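Local coordinates for EDD domain protein, DegV family (Ruminococcus gnavus, PDB 3JR7) that is of unknown function but probably binds a lipid, such as a fatty acid, like other DegV proteins, at residues Ser114-Leu117 with Gly118-Tyr122; Glu162-Glu165 with Ser166-Tyr170. All coordinates share one frame; numbering follows the deposited sequence.

Contact 1: Ser114-Leu117 with Gly118-Tyr122; sequences SAVL and GKNLY
Gly118, Lys119, Asn120 and Leu121 each donate their backbone N-H to the carbonyl four residues earlier, the i to i+4 pattern of an alpha-helix. The first bond runs from Gly118 N to Ser114 O (2.8 Å), and that from Leu121 N to Leu117 O (2.9 Å) is the straightest of the four, with an N-H...O angle of 167°. Lys119 N to Ala115 O is longer and more bent, at 3.1 Å and 144°; the same carbonyl also accepts a bond from the hydroxyl of Tyr92.

Side-chain contacts are mostly carbon against carbonyl oxygen. Leu121 lays CG 3.4 Å from Leu117 O; CG stands opposite the carbonyl carbon and beside its own N (chi1 -63°), which directs the branch back over the preceding turn. Asn120, with a similar first torsion, holds CB 3.4 Å from Leu117 O, while its amide ND2 lies 3.6 Å from Val116 O, with Leu117 CD1 farther off. Lys119 touches Val116 O through CB at 3.3 Å, but its extended chain carries NZ away to the carbonyl of Ile131 in strand 130-135.

Ser114 OG likewise finds its partner outside these turns, in a hydrogen bond to Pro83 O. Cohesion between these turns of helix 111-126 therefore comes chiefly from the backbone, leaving the side-chain polar groups of Ser114 and Lys119 to tie the helix to its surroundings.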
ATOM      1  N   SER A 114       9.217   4.746  12.325  1.00 22.55           N
ATOM      2  CA  SER A 114       8.635   4.240  13.532  1.00 22.59           C
ATOM      3  C   SER A 114       8.894   2.752  13.761  1.00 21.74           C
ATOM      4  O   SER A 114       9.274   2.356  14.868  1.00 21.29           O
ATOM      5  CB  SER A 114       7.168   4.520  13.512  1.00 23.66           C
ATOM      6  OG  SER A 114       6.604   4.126  14.693  1.00 24.82           O
ATOM      7  N   ALA A 115       8.704   1.962  12.706  1.00 20.23           N
ATOM      8  CA  ALA A 115       8.977   0.539  12.709  1.00 19.88           C
ATOM      9  C   ALA A 115      10.458   0.248  13.036  1.00 20.06           C
ATOM     10  O   ALA A 115      10.754  -0.657  13.810  1.00 20.19           O
ATOM     11  CB  ALA A 115       8.604  -0.084  11.356  1.00 17.16           C
ATOM     12  N   VAL A 116      11.364   1.043  12.456  1.00 20.94           N
ATOM     13  CA  VAL A 116      12.799   0.935  12.719  1.00 21.18           C
ATOM     14  C   VAL A 116      13.142   1.265  14.184  1.00 21.82           C
ATOM     15  O   VAL A 116      13.899   0.540  14.858  1.00 21.19           O
ATOM     16  CB  VAL A 116      13.619   1.792  11.706  1.00 21.18           C
ATOM     17  CG1 VAL A 116      15.179   1.892  12.125  1.00 21.35           C
ATOM     18  CG2 VAL A 116      13.480   1.216  10.293  1.00 20.75           C
ATOM     19  N   LEU A 117      12.574   2.342  14.695  1.00 22.62           N
ATOM     20  CA  LEU A 117      12.796   2.737  16.078  1.00 23.49           C
ATOM     21  C   LEU A 117      12.199   1.653  17.000  1.00 23.48           C
ATOM     22  O   LEU A 117      12.771   1.321  18.046  1.00 22.57           O
ATOM     23  CB  LEU A 117      12.155   4.130  16.310  1.00 23.73           C
ATOM     24  CG  LEU A 117      12.537   4.922  17.517  1.00 28.54           C
ATOM     25  CD1 LEU A 117      14.092   5.106  17.539  1.00 31.45           C
ATOM     26  CD2 LEU A 117      11.796   6.290  17.445  1.00 30.76           C
ATOM     27  N   GLY A 118      11.050   1.095  16.623  1.00 22.92           N
ATOM     28  CA  GLY A 118      10.471   0.005  17.374  1.00 23.09           C
ATOM     29  C   GLY A 118      11.424  -1.181  17.513  1.00 23.43           C
ATOM     30  O   GLY A 118      11.460  -1.852  18.553  1.00 21.96           O
ATOM     31  N   LYS A 119      12.184  -1.447  16.462  1.00 23.65           N
ATOM     32  CA  LYS A 119      13.196  -2.497  16.507  1.00 25.29           C
ATOM     33  C   LYS A 119      14.338  -2.128  17.484  1.00 25.88           C
ATOM     34  O   LYS A 119      14.831  -2.977  18.245  1.00 26.12           O
ATOM     35  CB  LYS A 119      13.730  -2.785  15.093  1.00 25.31           C
ATOM     36  CG  LYS A 119      14.917  -3.679  15.086  1.00 26.01           C
ATOM     37  CD  LYS A 119      15.416  -3.936  13.690  1.00 29.15           C
ATOM     38  CE  LYS A 119      16.683  -4.801  13.764  1.00 31.36           C
ATOM     39  NZ  LYS A 119      17.081  -5.366  12.471  1.00 32.94           N
ATOM     40  N   ASN A 120      14.725  -0.854  17.509  1.00 26.82           N
ATOM     41  CA  ASN A 120      15.770  -0.421  18.449  1.00 27.82           C
ATOM     42  C   ASN A 120      15.298  -0.598  19.892  1.00 27.26           C
ATOM     43  O   ASN A 120      16.024  -1.142  20.732  1.00 27.16           O
ATOM     44  CB  ASN A 120      16.203   1.004  18.130  1.00 28.91           C
ATOM     45  CG  ASN A 120      16.917   1.081  16.791  1.00 32.97           C
ATOM     46  OD1 ASN A 120      17.470   0.095  16.336  1.00 39.34           O
ATOM     47  ND2 ASN A 120      16.868   2.215  16.139  1.00 38.05           N
ATOM     48  N   LEU A 121      14.059  -0.203  20.159  1.00 26.16           N
ATOM     49  CA  LEU A 121      13.462  -0.359  21.479  1.00 25.72           C
ATOM     50  C   LEU A 121      13.373  -1.840  21.826  1.00 25.54           C
ATOM     51  O   LEU A 121      13.720  -2.249  22.952  1.00 25.90           O
ATOM     52  CB  LEU A 121      12.075   0.308  21.541  1.00 25.27           C
ATOM     53  CG  LEU A 121      12.065   1.834  21.320  1.00 26.13           C
ATOM     54  CD1 LEU A 121      10.604   2.331  21.331  1.00 26.08           C
ATOM     55  CD2 LEU A 121      12.958   2.546  22.384  1.00 24.52           C
ATOM     56  N   TYR A 122      12.911  -2.651  20.879  1.00 24.45           N
ATOM     57  CA  TYR A 122      12.860  -4.127  21.106  1.00 25.38           C
ATOM     58  C   TYR A 122      14.188  -4.667  21.622  1.00 25.75           C
ATOM     59  O   TYR A 122      14.237  -5.452  22.579  1.00 25.80           O
ATOM     60  CB  TYR A 122      12.455  -4.920  19.824  1.00 25.44           C
ATOM     61  CG  TYR A 122      12.324  -6.384  20.115  1.00 24.51           C
ATOM     62  CD1 TYR A 122      11.123  -6.921  20.548  1.00 26.24           C
ATOM     63  CD2 TYR A 122      13.420  -7.209  20.065  1.00 24.10           C
ATOM     64  CE1 TYR A 122      11.022  -8.262  20.892  1.00 26.28           C
ATOM     65  CE2 TYR A 122      13.318  -8.570  20.414  1.00 24.81           C
ATOM     66  CZ  TYR A 122      12.127  -9.061  20.824  1.00 25.69           C
ATOM     67  OH  TYR A 122      12.045 -10.372  21.200  1.00 30.11           O
TER

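Contact 2: Glu162-Glu165 with Ser166-Tyr170; sequences EVVE and SVECY
Two successive turns of helix 160-173 meet here, and the geometry is that of a regular alpha-helix with a serine hydroxyl folded back on its backbone. Ser166 carries the distinctive feature: both its N (2.9 Å) and its OG (3.0 Å) donate to Glu162 O. The main-chain bond is nearly straight (164° at the hydrogen). OG stands above the carbonyl plane, 36° out of it, and the two donors approach from opposite faces, so that one oxygen is gripped twice by one residue. Placing OG opposite the serine's carbonyl carbon and beside its own N (chi1 -57°) is what brings the hydroxyl back to the preceding turn. With an alanine here the OG bond is gone, and Glu162 O is likely to keep just the main-chain bond from this residue, the hydroxyl's hold on the earlier turn lost.

The other backbone bonds keep the same spacing: Val167 N to Val163 O and Glu168 N to Val164 O, followed by Cys169 N to Glu165 O at 3.0 Å. Along the buried side, Val163 and Val167 lie side by side and point the same way, with CG1 of Val163 3.9 Å from CG2 of Val167. Glu168 rests its CG 3.3 Å from Val164 O before the chain bends at chi2, and its OE2 is hydrogen-bonded to His132.

Cys169, on an exposed part of the helix, is a residue seen to form an interchain disulfide. Val167 packs against Ile146 and Val150 of helix 141-155 and against Phe134 of strand 130-135, while Val164 meets His132 on that strand; helix 160-173 is thereby seated against both neighbours.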
ATOM      1  N   GLU A 162      18.015 -14.597   3.094  1.00 22.08           N
ATOM      2  CA  GLU A 162      17.561 -14.829   1.719  1.00 22.69           C
ATOM      3  C   GLU A 162      16.180 -14.213   1.433  1.00 21.71           C
ATOM      4  O   GLU A 162      15.959 -13.613   0.369  1.00 20.13           O
ATOM      5  CB  GLU A 162      17.562 -16.307   1.329  1.00 22.83           C
ATOM      6  CG  GLU A 162      18.968 -16.880   1.049  1.00 24.04           C
ATOM      7  CD  GLU A 162      19.043 -18.405   1.092  1.00 24.05           C
ATOM      8  OE1 GLU A 162      18.069 -19.030   1.551  1.00 24.36           O
ATOM      9  OE2 GLU A 162      20.096 -18.985   0.686  1.00 23.55           O
ATOM     10  N   VAL A 163      15.274 -14.336   2.382  1.00 21.64           N
ATOM     11  CA  VAL A 163      13.970 -13.706   2.244  1.00 21.28           C
ATOM     12  C   VAL A 163      14.176 -12.184   2.143  1.00 21.65           C
ATOM     13  O   VAL A 163      13.591 -11.526   1.269  1.00 22.50           O
ATOM     14  CB  VAL A 163      13.029 -14.033   3.423  1.00 21.79           C
ATOM     15  CG1 VAL A 163      11.691 -13.205   3.315  1.00 19.62           C
ATOM     16  CG2 VAL A 163      12.756 -15.565   3.566  1.00 18.55           C
ATOM     17  N   VAL A 164      14.993 -11.613   3.017  1.00 21.81           N
ATOM     18  CA  VAL A 164      15.263 -10.142   2.978  1.00 21.88           C
ATOM     19  C   VAL A 164      15.803  -9.721   1.599  1.00 22.38           C
ATOM     20  O   VAL A 164      15.281  -8.765   0.956  1.00 21.39           O
ATOM     21  CB  VAL A 164      16.223  -9.705   4.118  1.00 22.14           C
ATOM     22  CG1 VAL A 164      16.705  -8.282   3.926  1.00 20.68           C
ATOM     23  CG2 VAL A 164      15.512  -9.842   5.503  1.00 23.19           C
ATOM     24  N   GLU A 165      16.831 -10.436   1.112  1.00 21.87           N
ATOM     25  CA  GLU A 165      17.360 -10.118  -0.208  1.00 21.59           C
ATOM     26  C   GLU A 165      16.309 -10.254  -1.311  1.00 21.41           C
ATOM     27  O   GLU A 165      16.209  -9.359  -2.174  1.00 20.41           O
ATOM     28  CB  GLU A 165      18.606 -10.954  -0.521  1.00 22.68           C
ATOM     29  CG  GLU A 165      19.180 -10.719  -1.934  1.00 24.57           C
ATOM     30  CD  GLU A 165      20.496 -11.472  -2.213  1.00 28.28           C
ATOM     31  OE1 GLU A 165      20.699 -12.523  -1.599  1.00 30.15           O
ATOM     32  OE2 GLU A 165      21.281 -11.048  -3.085  1.00 29.19           O
ATOM     33  N   SER A 166      15.555 -11.360  -1.333  1.00 22.13           N
ATOM     34  CA  SER A 166      14.580 -11.598  -2.417  1.00 23.33           C
ATOM     35  C   SER A 166      13.474 -10.561  -2.413  1.00 22.87           C
ATOM     36  O   SER A 166      13.020 -10.108  -3.478  1.00 22.38           O
ATOM     37  CB  SER A 166      13.941 -12.992  -2.369  1.00 24.20           C
ATOM     38  OG  SER A 166      14.967 -13.960  -2.422  1.00 28.50           O
ATOM     39  N   VAL A 167      13.049 -10.169  -1.215  1.00 22.80           N
ATOM     40  CA  VAL A 167      11.973  -9.210  -1.093  1.00 22.08           C
ATOM     41  C   VAL A 167      12.438  -7.802  -1.429  1.00 22.45           C
ATOM     42  O   VAL A 167      11.712  -7.069  -2.073  1.00 21.87           O
ATOM     43  CB  VAL A 167      11.330  -9.272   0.295  1.00 22.07           C
ATOM     44  CG1 VAL A 167      10.356  -8.110   0.483  1.00 21.35           C
ATOM     45  CG2 VAL A 167      10.630 -10.669   0.483  1.00 20.48           C
ATOM     46  N   GLU A 168      13.634  -7.410  -0.982  1.00 23.14           N
ATOM     47  CA  GLU A 168      14.182  -6.127  -1.380  1.00 24.50           C
ATOM     48  C   GLU A 168      14.321  -6.047  -2.905  1.00 24.65           C
ATOM     49  O   GLU A 168      14.069  -4.981  -3.472  1.00 25.10           O
ATOM     50  CB  GLU A 168      15.492  -5.765  -0.644  1.00 24.51           C
ATOM     51  CG  GLU A 168      15.319  -5.514   0.867  1.00 28.62           C
ATOM     52  CD  GLU A 168      14.657  -4.140   1.257  1.00 34.62           C
ATOM     53  OE1 GLU A 168      14.342  -3.340   0.290  1.00 35.97           O
ATOM     54  OE2 GLU A 168      14.504  -3.868   2.529  1.00 32.72           O
ATOM     55  N   CYS A 169      14.686  -7.153  -3.561  1.00 24.41           N
ATOM     56  CA  CYS A 169      14.738  -7.192  -5.029  1.00 25.61           C
ATOM     57  C   CYS A 169      13.327  -6.972  -5.604  1.00 24.72           C
ATOM     58  O   CYS A 169      13.121  -6.146  -6.490  1.00 24.86           O
ATOM     59  CB  CYS A 169      15.310  -8.529  -5.544  1.00 25.58           C
ATOM     60  SG  CYS A 169      15.145  -8.752  -7.372  1.00 31.85           S
ATOM     61  N   TYR A 170      12.370  -7.719  -5.094  1.00 23.51           N
ATOM     62  CA  TYR A 170      10.994  -7.520  -5.509  1.00 23.09           C
ATOM     63  C   TYR A 170      10.552  -6.047  -5.374  1.00 22.74           C
ATOM     64  O   TYR A 170       9.921  -5.497  -6.302  1.00 23.68           O
ATOM     65  CB  TYR A 170      10.028  -8.458  -4.756  1.00 23.13           C
ATOM     66  CG  TYR A 170       8.584  -8.132  -5.129  1.00 24.26           C
ATOM     67  CD1 TYR A 170       8.147  -8.288  -6.442  1.00 25.57           C
ATOM     68  CD2 TYR A 170       7.688  -7.615  -4.204  1.00 23.82           C
ATOM     69  CE1 TYR A 170       6.859  -7.935  -6.822  1.00 25.44           C
ATOM     70  CE2 TYR A 170       6.381  -7.289  -4.570  1.00 22.65           C
ATOM     71  CZ  TYR A 170       5.985  -7.439  -5.885  1.00 24.09           C
ATOM     72  OH  TYR A 170       4.721  -7.081  -6.288  1.00 24.93           O
TER

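Contacts 1 and 2 are successive along the chain, each within a single helix: 111-126 for contact 1 and 160-173 for contact 2. Their centres lie 20 Å apart and their nearest atoms about 8 Å apart, so the two do not touch. Strand 130-135 is the shared neighbour: Ala115 and Val116 of contact 1 meet Val133, whereas contact 2 leans on His132 and Phe134, the residues on either side of Val133 in sequence. This fits helices packed on opposite faces of the parallel part of one sheet, with helix 111-126 bridging strands 98-103 and 130-135. A bound sodium ion lies about 9 Å from the side chain of Ser114.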